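Local atomic coordinates of Alpha/beta hydrolase (Streptomyces albidoflavus, PDB entry 6KSU), a protein that probably cyclises non-ribosomal peptides by head-to-tail macrolactamisation, acting as a stand-alone cyclase of the penicillin-binding-protein type that couples residues of opposite chirality. Residues 102-108 and 123-129; 44-48 and 60-64; 192-196 and 212-217; 401-405 and 415-419; 268-272 and 289-293. All blocks are in the same frame, centred on the assembly; numbering follows the deposited sequence.

The five contacts divide between two parts of one chain. Contacts 2, 1, 3 and 5 follow one another along the beta-lactamase-like part, and contact 4 comes last, in a separate eight-stranded antiparallel barrel. Contact 2 pairs the edge strand 56-63 of the seven-stranded sheet with strand 46-53; contacts 1 and 3 lie among the helices, and contact 5 packs beside helix 85-98, whose other residues also touch contact 1. Contacts 1 and 5 come nearest, about 5 Å between nearest atoms, whereas the centres of contacts 1 and 2 are 41 Å apart. No two contacts touch; they are separate joints of the fold, four in the beta-lactamase-like part and one in the barrel.

Contact 1: residues 102-108 and 123-129; sequences LDLDDPL and LGTATVR
D105 and R129 meet in a side-on salt bridge that closes one end of the contact. NE of R129 gives its hydrogen to OD1 of D105 at 2.7 Å, and NH2 of R129 donates to OD2 of D105 at 3.0 Å in an almost straight bond. The carboxylate and guanidinium planes are turned 55° apart: OD2 lies in the guanidinium plane, yet its own carboxylate is approached from above. L104 lays CB and CG over one guanidinium face, with CD2 of L104 3.6 Å from NH1 of R129. The aliphatic cover and the paired bonds would together restrict rotation of the arginine end. Its backbone is held too, R129 N donating to L104 O at 2.8 Å. Farther along, L108 N binds A126 O at 2.9 Å, the donor lying nearly on the extended C=O line. CG of L108 sits 3.3 Å from that same A126 O, while its two methyls part, CD1 meeting CD1 of L123 and CD2 lying near CG2 of V128. Chi1 of V128 (171°) swings CG1 away from the backbone nitrogen, where it meets CD1 of L104 at 3.9 Å. Behind this layer L102 and V128 press on V93 of helix 85-98, and L123 and V128 reach helix 176-189 through L181 and L182. A type I turn from D103 to D106 presents the acidic side chain of D105, and T127 stands at the N-cap of helix 128-132. The arrangement is a turn-bearing loop fastened across a helix N-terminus, within the helical region of the beta-lactamase-like fold.

Contact 2: residues 44-48 and 60-64; sequences VTGAQ and YATGL
T45 and L64 cross at about a right angle where the paired strands end: with OG1 of T45 beside the backbone N (chi1 -53°), the methyl CG2 points away from that nitrogen and lies 3.9 Å from CB of L64 and 3.5 Å from L64 O. Their backbones join as well, L64 N donating to T45 O at 2.8 Å from above the carbonyl plane. Next comes the glycine pair G46 and G63, a non-hydrogen-bonded pair whose CA atoms are 4.0 Å apart. A47 and T62 form the hydrogen-bonded pair, with reciprocal N-H...O bonds of 3.1 Å between A47 N and T62 O and between T62 N and A47 O. Their side chains share the face covered by helix 23-41, where A47 touches F35 and the T62 hydroxyl bonds to E36. Q48 and A61 point to the other face, CG of Q48 being 4.2 Å from CB of A61. The glutamine then runs on, extended, away from strand 56-63 to T349, T74, T77 and A261, which hold its buried amide. Segments 46-48 and 60-63 run antiparallel at 176°: a beta hairpin at the edge of the central sheet, backed by the N-terminal helix as in serine beta-lactamases and penicillin-binding proteins.

Contact 3: residues 192-196 and 212-217; sequences MDWWT and FLHDPR
W195 reaches from helix 194-206 into the loop 212-217, and most of its side chain meets that loop. CB comes first: it lies over the centre of one face of the R217 guanidinium, 3.6 Å from NE of R217. The indole, its CG anti to the carbonyl carbon (chi1 -71°), then enters between the loop residues. CD1 of W195 stands over the centre of the F212 ring, 3.3 Å from CD1 of F212, in an edge-to-face contact with planes at 58°. NE1 of W195 donates to H214 O at 3.0 Å, using a lone pair in the carbonyl plane although the bond is bent, 138° at the hydrogen. Across the six-membered ring, P216 makes a CH-pi contact, CD of P216 lying 3.6 Å from the ring centroid. W194 packs against the opposite indole face and also sends CZ3 to within 3.5 Å of CE1 of F212, completing an aromatic cluster; its own NE1 is bonded to T89. D215 fixes the rotation of the guanidinium under CB, R217 gripping the carboxylate side-on through NE and NH2, and D215 OD1 additionally accepts from R217 N in an Asx turn. NH1 of R217 gives only a weak bond to T196 OG1. That hydroxyl donates to OD2 of D193, whose OD1 accepts from T196 N at 2.8 Å. A252 and L249 further enclose W195. The whole is an N-capped helix start, D193 at its N-cap, clasped by the return loop through an aromatic cluster in the helical part of the beta-lactamase-like fold.

Contact 4: residues 401-405 and 415-419; sequences LELMV and LTRES
M404 pairs with T416 and V405 with L415 in a beta hairpin of the eight-stranded antiparallel barrel, formed by strands 401-407 and 413-417, whose short segments run at 148°. Backbone hydrogen bonds come as one reciprocal pair: M404 N to T416 O at 3.0 Å and T416 N to M404 O at 2.8 Å. CA-H...O contacts supplement them, CA of L415 approaching M404 O and CA of L403 approaching T416 O. Apolar contacts gather on the face bearing V405 and L415. CD2 of L415 meets CD2 of L403 at 3.6 Å while CD1 of L415 meets CG2 of V405 at 3.6 Å, the two methyls of L415 thus serving two neighbours on the partner strand. L425 and Y396 of the flanking strands extend this layer. L403 also turns CD1 along the aliphatic part of R417, 3.7 Å from its CB; the arginine end continues to Y423 by a hydrogen bond and to Y420 by a cation-pi contact. On the face of M404 and T416, the threonine holds OG1 between its backbone N and carbonyl carbon (chi1 64°), which brings OG1 of T416 to 3.0 Å from CB of M404.

Contact 5: residues 268-272 and 289-293; sequences ARPHL and VLAMR
The short 3-10 turn 269-271, just after helix 261-268, packs against helix 286-293 in the beta-lactamase-like part of the chain. H271 and V289 carry the contact. The two methyls of V289 meet different parts of H271: CG2 of V289 lies over one face of the imidazole, 4.1 Å from the ring centroid and only 16° off the normal, in a CH-pi contact. A chi1 of 159° places CG1 of V289 3.5 Å from CA of H271 and 3.8 Å from ND1 of H271. The same CG2 touches the preceding residue as well, 3.1 Å from P270 O. M292 approaches from another direction, its side chain at about a right angle to that of H271; SD of M292 lies in the imidazole plane, 3.7 Å from CE1 of H271, a sulfur contact with the ring edge. R293 adds a weak, bent bond from NH1 to H271 O at 3.0 Å. The imidazole is buried and uses NE2 for a hydrogen bond to E91, while ND1 has no polar partner in the model. That bond and the packing on face and edge together would limit turning of the ring. E91 belongs to helix 85-98, which also supplies F87 beside the H271 ring and A90 and M94 against M292. A268 and L272 also touch I338 of strand 332-339, so the turn lies between the central sheet and helices 85-98 and 286-293.

Contact 1: residues 102-108 and 123-129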
# COMPACT_ATOMS: atom_id res chain seq x y z
N LEU A 102 -12.63 0.10 -20.75
CA LEU A 102 -12.64 1.01 -19.61
C LEU A 102 -11.75 2.21 -19.90
O LEU A 102 -10.61 2.04 -20.35
CB LEU A 102 -12.18 0.31 -18.33
CG LEU A 102 -12.18 1.19 -17.08
CD1 LEU A 102 -13.59 1.33 -16.53
CD2 LEU A 102 -11.25 0.63 -16.01
N ASP A 103 -12.25 3.40 -19.61
CA ASP A 103 -11.56 4.63 -19.96
C ASP A 103 -10.91 5.25 -18.73
O ASP A 103 -11.58 5.58 -17.75
CB ASP A 103 -12.53 5.61 -20.61
CG ASP A 103 -11.86 6.49 -21.63
OD1 ASP A 103 -10.94 7.25 -21.26
OD2 ASP A 103 -12.26 6.40 -22.81
N LEU A 104 -9.59 5.45 -18.81
CA LEU A 104 -8.81 5.90 -17.66
C LEU A 104 -9.21 7.30 -17.23
O LEU A 104 -9.06 7.65 -16.06
CB LEU A 104 -7.33 5.81 -18.03
CG LEU A 104 -6.23 5.26 -17.13
CD1 LEU A 104 -6.67 4.05 -16.31
CD2 LEU A 104 -5.05 4.89 -18.02
N ASP A 105 -9.74 8.10 -18.15
CA ASP A 105 -10.21 9.45 -17.89
C ASP A 105 -11.73 9.54 -17.96
O ASP A 105 -12.27 10.63 -18.16
CB ASP A 105 -9.58 10.43 -18.87
CG ASP A 105 -8.08 10.56 -18.67
OD1 ASP A 105 -7.63 10.44 -17.51
OD2 ASP A 105 -7.36 10.77 -19.67
N ASP A 106 -12.42 8.41 -17.80
CA ASP A 106 -13.86 8.66 -17.76
C ASP A 106 -14.31 9.04 -16.35
O ASP A 106 -13.81 8.48 -15.36
CB ASP A 106 -14.64 7.44 -18.23
CG ASP A 106 -15.06 7.56 -19.68
OD1 ASP A 106 -14.84 8.64 -20.28
OD2 ASP A 106 -15.59 6.58 -20.23
N PRO A 107 -15.25 9.98 -16.24
CA PRO A 107 -15.79 10.33 -14.93
C PRO A 107 -16.64 9.21 -14.35
O PRO A 107 -17.43 8.58 -15.06
CB PRO A 107 -16.64 11.58 -15.22
CG PRO A 107 -16.13 12.09 -16.54
CD PRO A 107 -15.73 10.87 -17.30
N LEU A 108 -16.49 8.99 -13.04
CA LEU A 108 -17.19 7.89 -12.38
C LEU A 108 -18.71 7.98 -12.51
O LEU A 108 -19.39 6.97 -12.32
CB LEU A 108 -16.82 7.84 -10.90
CG LEU A 108 -15.36 7.71 -10.44
CD1 LEU A 108 -15.35 7.54 -8.93
CD2 LEU A 108 -14.61 6.56 -11.13
N LEU A 123 -18.28 13.18 -6.27
CA LEU A 123 -17.34 12.11 -6.56
C LEU A 123 -17.52 11.61 -7.98
O LEU A 123 -16.59 11.02 -8.54
CB LEU A 123 -17.50 10.99 -5.53
CG LEU A 123 -16.76 9.63 -5.60
CD1 LEU A 123 -15.24 9.74 -5.42
CD2 LEU A 123 -17.32 8.64 -4.59
N GLY A 124 -18.68 11.88 -8.59
CA GLY A 124 -18.92 11.48 -9.96
C GLY A 124 -18.02 12.16 -10.97
O GLY A 124 -17.93 11.69 -12.11
N THR A 125 -17.34 13.23 -10.58
CA THR A 125 -16.43 13.93 -11.47
C THR A 125 -14.99 13.46 -11.35
O THR A 125 -14.14 13.91 -12.12
CB THR A 125 -16.52 15.45 -11.22
OG1 THR A 125 -15.63 15.82 -10.16
CG2 THR A 125 -17.93 15.85 -10.85
N ALA A 126 -14.69 12.57 -10.40
CA ALA A 126 -13.36 11.98 -10.33
C ALA A 126 -13.23 10.86 -11.37
O ALA A 126 -14.21 10.40 -11.95
CB ALA A 126 -13.07 11.45 -8.92
N THR A 127 -11.99 10.42 -11.61
CA THR A 127 -11.69 9.45 -12.66
C THR A 127 -10.96 8.21 -12.13
O THR A 127 -10.26 8.24 -11.11
CB THR A 127 -10.84 10.11 -13.75
OG1 THR A 127 -9.58 10.51 -13.21
CG2 THR A 127 -11.59 11.34 -14.32
N VAL A 128 -11.13 7.12 -12.87
CA VAL A 128 -10.32 5.92 -12.65
C VAL A 128 -8.84 6.27 -12.52
O VAL A 128 -8.15 5.79 -11.62
CB VAL A 128 -10.58 4.89 -13.77
CG1 VAL A 128 -9.60 3.73 -13.70
CG2 VAL A 128 -12.01 4.38 -13.69
N ARG A 129 -8.33 7.15 -13.39
CA ARG A 129 -6.92 7.52 -13.29
C ARG A 129 -6.59 8.16 -11.94
O ARG A 129 -5.54 7.89 -11.35
CB ARG A 129 -6.53 8.47 -14.42
CG ARG A 129 -5.01 8.68 -14.52
CD ARG A 129 -4.66 9.90 -15.36
NE ARG A 129 -5.15 9.76 -16.73
CZ ARG A 129 -4.65 8.90 -17.63
NH1 ARG A 129 -3.64 8.09 -17.31
NH2 ARG A 129 -5.17 8.85 -18.85

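Contact 2: residues 44-48 and 60-64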
# COMPACT_ATOMS: atom_id res chain seq x y z
N VAL A 44 10.96 -13.66 13.36
CA VAL A 44 9.75 -13.77 12.55
C VAL A 44 9.22 -15.20 12.59
O VAL A 44 9.99 -16.16 12.44
CB VAL A 44 10.07 -13.33 11.12
CG1 VAL A 44 8.85 -13.44 10.26
CG2 VAL A 44 10.61 -11.89 11.15
N THR A 45 7.91 -15.34 12.79
CA THR A 45 7.30 -16.67 12.81
C THR A 45 7.58 -17.44 11.52
O THR A 45 8.00 -18.60 11.55
CB THR A 45 5.79 -16.60 13.04
OG1 THR A 45 5.51 -15.82 14.21
CG2 THR A 45 5.24 -18.01 13.27
N GLY A 46 7.34 -16.80 10.37
CA GLY A 46 7.55 -17.42 9.07
C GLY A 46 7.63 -16.33 8.02
O GLY A 46 7.15 -15.21 8.21
N ALA A 47 8.28 -16.67 6.91
CA ALA A 47 8.49 -15.64 5.90
C ALA A 47 8.77 -16.29 4.57
O ALA A 47 9.20 -17.45 4.49
CB ALA A 47 9.64 -14.69 6.31
N GLN A 48 8.49 -15.54 3.51
CA GLN A 48 8.90 -15.91 2.16
C GLN A 48 9.60 -14.72 1.55
O GLN A 48 9.18 -13.58 1.76
CB GLN A 48 7.72 -16.31 1.26
CG GLN A 48 6.86 -17.45 1.75
CD GLN A 48 5.53 -17.50 1.01
OE1 GLN A 48 4.99 -16.48 0.59
NE2 GLN A 48 4.99 -18.71 0.83
N TYR A 60 12.92 -18.35 -1.38
CA TYR A 60 13.31 -18.67 -0.03
C TYR A 60 12.05 -18.69 0.82
O TYR A 60 11.13 -17.91 0.59
CB TYR A 60 14.31 -17.65 0.49
CG TYR A 60 15.45 -17.34 -0.47
CD1 TYR A 60 16.59 -18.14 -0.54
CD2 TYR A 60 15.39 -16.23 -1.31
CE1 TYR A 60 17.64 -17.85 -1.42
CE2 TYR A 60 16.43 -15.94 -2.19
CZ TYR A 60 17.56 -16.75 -2.23
OH TYR A 60 18.59 -16.44 -3.11
N ALA A 61 12.00 -19.61 1.78
CA ALA A 61 10.83 -19.76 2.64
C ALA A 61 11.27 -20.48 3.90
O ALA A 61 12.01 -21.46 3.82
CB ALA A 61 9.72 -20.56 1.97
N THR A 62 10.77 -20.01 5.05
CA THR A 62 11.21 -20.58 6.31
C THR A 62 10.12 -20.39 7.36
O THR A 62 9.20 -19.58 7.19
CB THR A 62 12.53 -19.93 6.75
OG1 THR A 62 13.13 -20.69 7.80
CG2 THR A 62 12.29 -18.46 7.21
N GLY A 63 10.23 -21.18 8.43
CA GLY A 63 9.41 -20.94 9.60
C GLY A 63 8.03 -21.56 9.51
O GLY A 63 7.78 -22.49 8.75
N LEU A 64 7.11 -21.00 10.31
CA LEU A 64 5.83 -21.62 10.63
C LEU A 64 4.68 -20.83 10.05
O LEU A 64 4.59 -19.61 10.26
CB LEU A 64 5.67 -21.72 12.15
CG LEU A 64 6.67 -22.64 12.88
CD1 LEU A 64 6.34 -22.78 14.35
CD2 LEU A 64 6.74 -24.02 12.20

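Contact 3: residues 192-196 and 212-217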
# COMPACT_ATOMS: atom_id res chain seq x y z
N MET A 192 -18.63 -8.94 -13.91
CA MET A 192 -18.33 -9.82 -12.80
C MET A 192 -17.91 -9.04 -11.56
O MET A 192 -17.31 -7.97 -11.65
CB MET A 192 -17.22 -10.82 -13.14
CG MET A 192 -17.24 -11.34 -14.53
SD MET A 192 -15.62 -12.01 -14.88
CE MET A 192 -14.89 -10.67 -15.79
N ASP A 193 -18.20 -9.62 -10.40
CA ASP A 193 -17.72 -9.07 -9.14
C ASP A 193 -16.19 -9.07 -9.10
O ASP A 193 -15.52 -9.76 -9.88
CB ASP A 193 -18.30 -9.86 -7.97
CG ASP A 193 -17.74 -11.27 -7.89
OD1 ASP A 193 -16.60 -11.44 -7.40
OD2 ASP A 193 -18.44 -12.22 -8.32
N TRP A 194 -15.64 -8.27 -8.18
CA TRP A 194 -14.19 -8.09 -8.12
C TRP A 194 -13.46 -9.42 -7.93
O TRP A 194 -12.43 -9.65 -8.57
CB TRP A 194 -13.80 -7.11 -7.01
CG TRP A 194 -12.32 -7.07 -6.78
CD1 TRP A 194 -11.41 -6.32 -7.47
CD2 TRP A 194 -11.57 -7.82 -5.80
NE1 TRP A 194 -10.13 -6.55 -6.98
CE2 TRP A 194 -10.20 -7.47 -5.96
CE3 TRP A 194 -11.92 -8.75 -4.81
CZ2 TRP A 194 -9.20 -8.01 -5.18
CZ3 TRP A 194 -10.92 -9.30 -4.03
CH2 TRP A 194 -9.57 -8.92 -4.21
N TRP A 195 -13.95 -10.29 -7.05
CA TRP A 195 -13.31 -11.60 -6.85
C TRP A 195 -13.27 -12.40 -8.14
O TRP A 195 -12.20 -12.87 -8.56
CB TRP A 195 -14.06 -12.40 -5.78
CG TRP A 195 -13.93 -11.91 -4.37
CD1 TRP A 195 -13.12 -12.43 -3.40
CD2 TRP A 195 -14.67 -10.85 -3.76
NE1 TRP A 195 -13.30 -11.74 -2.22
CE2 TRP A 195 -14.23 -10.76 -2.42
CE3 TRP A 195 -15.63 -9.95 -4.21
CZ2 TRP A 195 -14.75 -9.82 -1.52
CZ3 TRP A 195 -16.14 -9.01 -3.32
CH2 TRP A 195 -15.69 -8.95 -1.99
N THR A 196 -14.43 -12.58 -8.78
CA THR A 196 -14.49 -13.39 -9.99
C THR A 196 -13.57 -12.82 -11.07
O THR A 196 -12.83 -13.56 -11.72
CB THR A 196 -15.93 -13.48 -10.49
OG1 THR A 196 -16.76 -14.03 -9.46
CG2 THR A 196 -16.03 -14.35 -11.73
N PHE A 212 -8.30 -15.30 -0.53
CA PHE A 212 -8.78 -14.02 -0.05
C PHE A 212 -8.92 -14.09 1.46
O PHE A 212 -9.17 -15.17 2.02
CB PHE A 212 -10.13 -13.65 -0.67
CG PHE A 212 -10.14 -13.72 -2.18
CD1 PHE A 212 -9.83 -12.60 -2.94
CD2 PHE A 212 -10.45 -14.90 -2.85
CE1 PHE A 212 -9.84 -12.66 -4.33
CE2 PHE A 212 -10.46 -14.97 -4.23
CZ PHE A 212 -10.16 -13.84 -4.97
N LEU A 213 -8.75 -12.94 2.12
CA LEU A 213 -9.15 -12.79 3.51
C LEU A 213 -10.59 -13.24 3.71
O LEU A 213 -10.89 -14.06 4.58
CB LEU A 213 -8.96 -11.33 3.97
CG LEU A 213 -7.48 -10.95 4.06
CD1 LEU A 213 -7.27 -9.49 4.57
CD2 LEU A 213 -6.77 -12.00 4.96
N HIS A 214 -11.49 -12.73 2.88
CA HIS A 214 -12.89 -13.14 2.91
C HIS A 214 -13.41 -13.28 1.49
O HIS A 214 -13.31 -12.35 0.69
CB HIS A 214 -13.76 -12.12 3.65
CG HIS A 214 -13.25 -11.76 5.01
ND1 HIS A 214 -13.26 -12.65 6.07
CD2 HIS A 214 -12.71 -10.61 5.48
CE1 HIS A 214 -12.74 -12.06 7.13
NE2 HIS A 214 -12.40 -10.82 6.81
N ASP A 215 -14.00 -14.44 1.21
CA ASP A 215 -14.64 -14.70 -0.08
C ASP A 215 -16.14 -14.85 0.14
O ASP A 215 -16.59 -15.89 0.67
CB ASP A 215 -14.06 -15.96 -0.72
CG ASP A 215 -14.48 -16.13 -2.17
OD1 ASP A 215 -15.44 -15.45 -2.58
OD2 ASP A 215 -13.89 -16.97 -2.89
N PRO A 216 -16.96 -13.86 -0.22
CA PRO A 216 -18.41 -13.96 0.01
C PRO A 216 -19.16 -14.80 -1.02
O PRO A 216 -20.38 -14.89 -0.93
CB PRO A 216 -18.87 -12.49 -0.06
CG PRO A 216 -17.90 -11.86 -1.00
CD PRO A 216 -16.58 -12.59 -0.86
N ARG A 217 -18.47 -15.40 -1.98
CA ARG A 217 -19.24 -16.19 -2.94
C ARG A 217 -19.37 -17.63 -2.47
O ARG A 217 -18.46 -18.16 -1.82
CB ARG A 217 -18.57 -16.17 -4.32
CG ARG A 217 -18.21 -14.78 -4.85
CD ARG A 217 -17.13 -14.89 -5.92
NE ARG A 217 -15.92 -15.51 -5.38
CZ ARG A 217 -14.91 -15.97 -6.10
NH1 ARG A 217 -14.94 -15.91 -7.43
NH2 ARG A 217 -13.85 -16.51 -5.49

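Contact 4: residues 401-405 and 415-419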
# COMPACT_ATOMS: atom_id res chain seq x y z
N LEU A 401 -11.07 10.45 11.21
CA LEU A 401 -9.86 10.85 11.91
C LEU A 401 -9.70 12.36 11.88
O LEU A 401 -9.88 12.99 10.83
CB LEU A 401 -8.64 10.15 11.30
CG LEU A 401 -8.87 8.68 10.92
CD1 LEU A 401 -7.75 8.10 10.03
CD2 LEU A 401 -9.08 7.80 12.16
N GLU A 402 -9.37 12.94 13.02
CA GLU A 402 -9.28 14.39 13.09
C GLU A 402 -8.10 14.81 13.95
O GLU A 402 -7.65 14.08 14.84
CB GLU A 402 -10.57 15.02 13.64
CG GLU A 402 -11.05 14.45 14.97
CD GLU A 402 -12.45 14.92 15.31
OE1 GLU A 402 -12.97 15.80 14.58
OE2 GLU A 402 -13.03 14.41 16.29
N LEU A 403 -7.58 16.00 13.65
CA LEU A 403 -6.47 16.59 14.35
C LEU A 403 -6.82 18.06 14.56
O LEU A 403 -7.58 18.63 13.76
CB LEU A 403 -5.18 16.41 13.52
CG LEU A 403 -3.86 15.86 14.06
CD1 LEU A 403 -4.12 14.64 14.94
CD2 LEU A 403 -2.96 15.50 12.88
N MET A 404 -6.31 18.67 15.63
CA MET A 404 -6.57 20.09 15.85
C MET A 404 -5.27 20.85 16.04
O MET A 404 -4.39 20.41 16.77
CB MET A 404 -7.49 20.32 17.04
CG MET A 404 -8.84 19.64 16.91
SD MET A 404 -10.05 20.32 18.06
CE MET A 404 -9.25 21.85 18.51
N VAL A 405 -5.15 21.98 15.36
CA VAL A 405 -4.03 22.88 15.57
C VAL A 405 -4.52 23.96 16.50
O VAL A 405 -5.39 24.76 16.13
CB VAL A 405 -3.49 23.46 14.27
CG1 VAL A 405 -2.50 24.58 14.59
CG2 VAL A 405 -2.82 22.36 13.45
N LEU A 415 -0.65 20.40 18.49
CA LEU A 415 -1.48 19.50 17.72
C LEU A 415 -2.19 18.57 18.71
O LEU A 415 -1.53 17.90 19.50
CB LEU A 415 -0.63 18.71 16.74
CG LEU A 415 -1.28 18.12 15.50
CD1 LEU A 415 -1.49 19.21 14.50
CD2 LEU A 415 -0.39 17.03 14.92
N THR A 416 -3.51 18.56 18.68
CA THR A 416 -4.27 17.74 19.61
C THR A 416 -5.00 16.64 18.85
O THR A 416 -5.26 16.74 17.64
CB THR A 416 -5.28 18.57 20.42
OG1 THR A 416 -6.24 19.14 19.54
CG2 THR A 416 -4.57 19.72 21.17
N ARG A 417 -5.32 15.57 19.58
CA ARG A 417 -5.71 14.31 18.98
C ARG A 417 -6.42 13.48 20.05
O ARG A 417 -5.87 13.28 21.14
CB ARG A 417 -4.47 13.60 18.44
CG ARG A 417 -4.69 12.22 17.88
CD ARG A 417 -3.39 11.75 17.23
NE ARG A 417 -3.54 10.42 16.66
CZ ARG A 417 -2.55 9.53 16.56
NH1 ARG A 417 -1.33 9.83 16.98
NH2 ARG A 417 -2.79 8.34 16.03
N GLU A 418 -7.61 12.97 19.71
CA GLU A 418 -8.64 12.57 20.68
C GLU A 418 -8.14 11.87 21.95
O GLU A 418 -8.53 12.25 23.06
CB GLU A 418 -9.67 11.68 19.99
CG GLU A 418 -10.79 11.21 20.92
CD GLU A 418 -12.18 11.38 20.33
OE1 GLU A 418 -13.14 10.80 20.89
OE2 GLU A 418 -12.31 12.10 19.32
N SER A 419 -7.32 10.83 21.84
CA SER A 419 -6.92 10.12 23.05
C SER A 419 -5.42 10.17 23.28
O SER A 419 -4.89 9.33 24.01
CB SER A 419 -7.40 8.67 23.01
OG SER A 419 -8.77 8.61 22.64

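Contact 5: residues 268-272 and 289-293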
# COMPACT_ATOMS: atom_id res chain seq x y z
N ALA A 268 4.75 -9.06 -11.17
CA ALA A 268 5.70 -8.03 -11.57
C ALA A 268 6.40 -8.34 -12.88
O ALA A 268 6.98 -7.42 -13.49
CB ALA A 268 6.74 -7.83 -10.46
N ARG A 269 6.37 -9.60 -13.34
CA ARG A 269 7.13 -9.98 -14.53
C ARG A 269 6.83 -9.10 -15.74
O ARG A 269 7.79 -8.65 -16.38
CB ARG A 269 6.93 -11.47 -14.83
CG ARG A 269 7.48 -12.40 -13.74
CD ARG A 269 8.99 -12.51 -13.79
NE ARG A 269 9.48 -12.70 -15.15
CZ ARG A 269 9.66 -13.89 -15.72
NH1 ARG A 269 9.38 -15.00 -15.03
NH2 ARG A 269 10.12 -13.97 -16.96
N PRO A 270 5.57 -8.82 -16.12
CA PRO A 270 5.34 -7.94 -17.28
C PRO A 270 5.88 -6.52 -17.13
O PRO A 270 5.88 -5.78 -18.11
CB PRO A 270 3.80 -7.92 -17.43
CG PRO A 270 3.33 -9.10 -16.68
CD PRO A 270 4.30 -9.31 -15.56
N HIS A 271 6.32 -6.12 -15.94
CA HIS A 271 6.80 -4.76 -15.75
C HIS A 271 8.27 -4.60 -16.08
O HIS A 271 8.76 -3.48 -16.11
CB HIS A 271 6.57 -4.29 -14.30
CG HIS A 271 5.12 -4.19 -13.96
ND1 HIS A 271 4.44 -2.99 -13.96
CD2 HIS A 271 4.21 -5.14 -13.63
CE1 HIS A 271 3.17 -3.21 -13.65
NE2 HIS A 271 3.01 -4.50 -13.44
N LEU A 272 8.98 -5.68 -16.35
CA LEU A 272 10.43 -5.57 -16.44
C LEU A 272 10.87 -5.44 -17.88
O LEU A 272 10.13 -5.77 -18.82
CB LEU A 272 11.09 -6.77 -15.78
CG LEU A 272 10.46 -7.21 -14.46
CD1 LEU A 272 11.07 -8.57 -14.03
CD2 LEU A 272 10.73 -6.17 -13.42
N VAL A 289 1.98 -1.12 -18.46
CA VAL A 289 3.11 -1.20 -17.54
C VAL A 289 3.73 0.18 -17.32
O VAL A 289 4.04 0.58 -16.19
CB VAL A 289 4.15 -2.20 -18.08
CG1 VAL A 289 5.50 -1.94 -17.47
CG2 VAL A 289 3.73 -3.60 -17.77
N LEU A 290 3.95 0.91 -18.42
CA LEU A 290 4.57 2.23 -18.33
C LEU A 290 3.67 3.22 -17.62
O LEU A 290 4.13 4.04 -16.82
CB LEU A 290 4.94 2.73 -19.72
CG LEU A 290 5.59 4.12 -19.74
CD1 LEU A 290 6.90 4.15 -18.96
CD2 LEU A 290 5.79 4.63 -21.17
N ALA A 291 2.36 3.11 -17.85
CA ALA A 291 1.40 3.98 -17.16
C ALA A 291 1.39 3.73 -15.64
O ALA A 291 1.41 4.69 -14.85
CB ALA A 291 0.02 3.77 -17.76
N MET A 292 1.35 2.45 -15.22
CA MET A 292 1.39 2.12 -13.80
C MET A 292 2.62 2.70 -13.12
O MET A 292 2.56 3.08 -11.94
CB MET A 292 1.36 0.60 -13.62
CG MET A 292 0.06 0.03 -14.09
SD MET A 292 -0.19 -1.66 -13.60
CE MET A 292 -0.02 -1.51 -11.81
N ARG A 293 3.72 2.77 -13.86
CA ARG A 293 5.00 3.29 -13.40
C ARG A 293 5.11 4.81 -13.49
O ARG A 293 5.95 5.40 -12.81
CB ARG A 293 6.10 2.65 -14.26
CG ARG A 293 7.48 2.79 -13.74
CD ARG A 293 8.37 1.67 -14.23
NE ARG A 293 8.72 1.68 -15.66
CZ ARG A 293 8.63 0.61 -16.46
NH1 ARG A 293 8.16 -0.54 -16.01
NH2 ARG A 293 9.00 0.71 -17.73